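Leucyl-trna synthetase (Plasmodium falciparum, PDB 5FOC) probably charges tRNA(Leu) with leucine, and is represented here by its editing domain, the part thought to deacylate wrongly charged tRNA. Local coordinates at residues I141-Y146 with P242-K247. The protein carries 2 engineered substitutions. Sequence-based numbering, arbitrary orientation.
Sequences INPNEY and PMTTIK
The flat carboxamide of N142 has M243 O over one face and E145 CG, 3.5 Å from N142 CG, over the other; CG, anti to the backbone N (chi1 -172°), sits beneath M243 O at 4.0 Å. At its edge ND2 donates to I246 O over 3.0 Å, nearly in the amide plane and on a lone pair of the carbonyl, though the N-H...O angle is only 145°. OD1 turns back to accept from N144 N (3.1 Å) in an Asx turn, and with both ends held the rotation of the amide is fixed. The rings of P143 and P242 cross at about a right angle, P143 CG resting 3.6 Å from P242 CB, and Y283 touches both. P143 CG and N144 ND2 also meet the methyl CG2 of T244, whose OG1 is hydrogen-bonded to Y320. I246 packs its CB against N142 CB and its CD1 over the I141-N142 peptide, 3.7 Å from I141 C. M243 N donates to I141 O in a nearly straight bond of 2.9 Å, continuing the parallel pairing of strands 138-141 and 238-242. Each segment then leaves the editing-domain sheet through a type I turn, N142-E145 and M243-I246, and ND2 bridges the Asx turn of N142 to the second.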
# COMPACT_ATOMS: atom_id res chain seq x y z
N ILE A 141 -3.70 5.64 -0.32
CA ILE A 141 -2.55 6.42 0.14
C ILE A 141 -3.03 7.74 0.69
O ILE A 141 -4.12 8.21 0.36
CB ILE A 141 -1.54 6.62 -1.02
CG1 ILE A 141 -0.17 6.98 -0.54
CG2 ILE A 141 -2.03 7.66 -2.02
CD1 ILE A 141 0.93 6.86 -1.58
N ASN A 142 -2.28 8.32 1.64
CA ASN A 142 -2.66 9.62 2.13
C ASN A 142 -2.14 10.69 1.19
O ASN A 142 -0.95 10.82 1.08
CB ASN A 142 -2.16 9.84 3.56
CG ASN A 142 -2.69 11.11 4.19
OD1 ASN A 142 -2.86 12.13 3.56
ND2 ASN A 142 -2.95 11.03 5.49
N PRO A 143 -3.04 11.41 0.48
CA PRO A 143 -2.58 12.32 -0.59
C PRO A 143 -1.80 13.55 -0.07
O PRO A 143 -1.00 14.14 -0.78
CB PRO A 143 -3.90 12.75 -1.24
CG PRO A 143 -4.91 12.68 -0.13
CD PRO A 143 -4.51 11.48 0.65
N ASN A 144 -1.97 13.88 1.22
CA ASN A 144 -1.42 15.08 1.80
C ASN A 144 -0.08 14.89 2.49
O ASN A 144 0.46 15.86 3.04
CB ASN A 144 -2.48 15.63 2.78
CG ASN A 144 -3.72 16.12 2.04
OD1 ASN A 144 -3.60 16.71 0.99
ND2 ASN A 144 -4.89 15.85 2.56
N GLU A 145 0.43 13.66 2.52
CA GLU A 145 1.64 13.32 3.27
C GLU A 145 2.72 12.82 2.32
O GLU A 145 2.42 12.29 1.22
CB GLU A 145 1.33 12.24 4.31
CG GLU A 145 0.22 12.64 5.29
CD GLU A 145 0.60 13.71 6.29
OE1 GLU A 145 1.78 14.05 6.45
OE2 GLU A 145 -0.33 14.23 6.93
N TYR A 146 3.95 13.00 2.73
CA TYR A 146 5.11 12.50 2.04
C TYR A 146 5.33 11.00 2.18
O TYR A 146 5.19 10.40 3.24
CB TYR A 146 6.35 13.22 2.52
CG TYR A 146 6.48 14.62 2.01
CD1 TYR A 146 6.77 14.84 0.67
CD2 TYR A 146 6.38 15.72 2.84
CE1 TYR A 146 6.89 16.13 0.18
CE2 TYR A 146 6.53 17.01 2.37
CZ TYR A 146 6.80 17.19 1.01
OH TYR A 146 6.95 18.46 0.55
N PRO A 242 -7.02 8.34 -3.02
CA PRO A 242 -6.70 9.10 -1.81
C PRO A 242 -7.61 8.78 -0.62
O PRO A 242 -8.81 8.76 -0.74
CB PRO A 242 -6.87 10.53 -2.25
CG PRO A 242 -7.99 10.46 -3.24
CD PRO A 242 -7.75 9.18 -4.00
N MET A 243 -6.97 8.58 0.55
CA MET A 243 -7.70 8.36 1.81
C MET A 243 -6.99 9.22 2.84
O MET A 243 -5.89 8.90 3.27
CB MET A 243 -7.71 6.90 2.16
CG MET A 243 -8.37 6.56 3.51
SD MET A 243 -8.26 4.81 3.96
CE MET A 243 -9.91 4.21 3.69
N THR A 244 -7.62 10.36 3.19
CA THR A 244 -7.00 11.35 4.10
C THR A 244 -6.96 10.92 5.54
O THR A 244 -6.29 11.57 6.32
CB THR A 244 -7.69 12.72 4.03
OG1 THR A 244 -9.08 12.60 4.40
CG2 THR A 244 -7.55 13.27 2.63
N THR A 245 -7.67 9.84 5.88
CA THR A 245 -7.77 9.37 7.29
C THR A 245 -6.64 8.41 7.62
O THR A 245 -6.48 8.02 8.77
CB THR A 245 -9.08 8.62 7.52
OG1 THR A 245 -9.25 7.65 6.44
CG2 THR A 245 -10.23 9.57 7.52
N ILE A 246 -5.84 7.99 6.64
CA ILE A 246 -4.65 7.17 6.90
C ILE A 246 -3.72 7.91 7.90
O ILE A 246 -3.33 9.05 7.66
CB ILE A 246 -3.88 6.83 5.61
CG1 ILE A 246 -4.71 5.81 4.87
CG2 ILE A 246 -2.48 6.32 5.90
CD1 ILE A 246 -4.22 5.61 3.45
N LYS A 247 -3.42 7.26 9.02
CA LYS A 247 -2.57 7.85 10.04
C LYS A 247 -1.10 7.56 9.77
O LYS A 247 -0.70 6.39 9.66
CB LYS A 247 -2.94 7.28 11.43
CG LYS A 247 -4.34 7.66 11.91
CD LYS A 247 -4.53 9.17 12.12
CE LYS A 247 -5.99 9.56 12.40
NZ LYS A 247 -6.84 9.38 11.16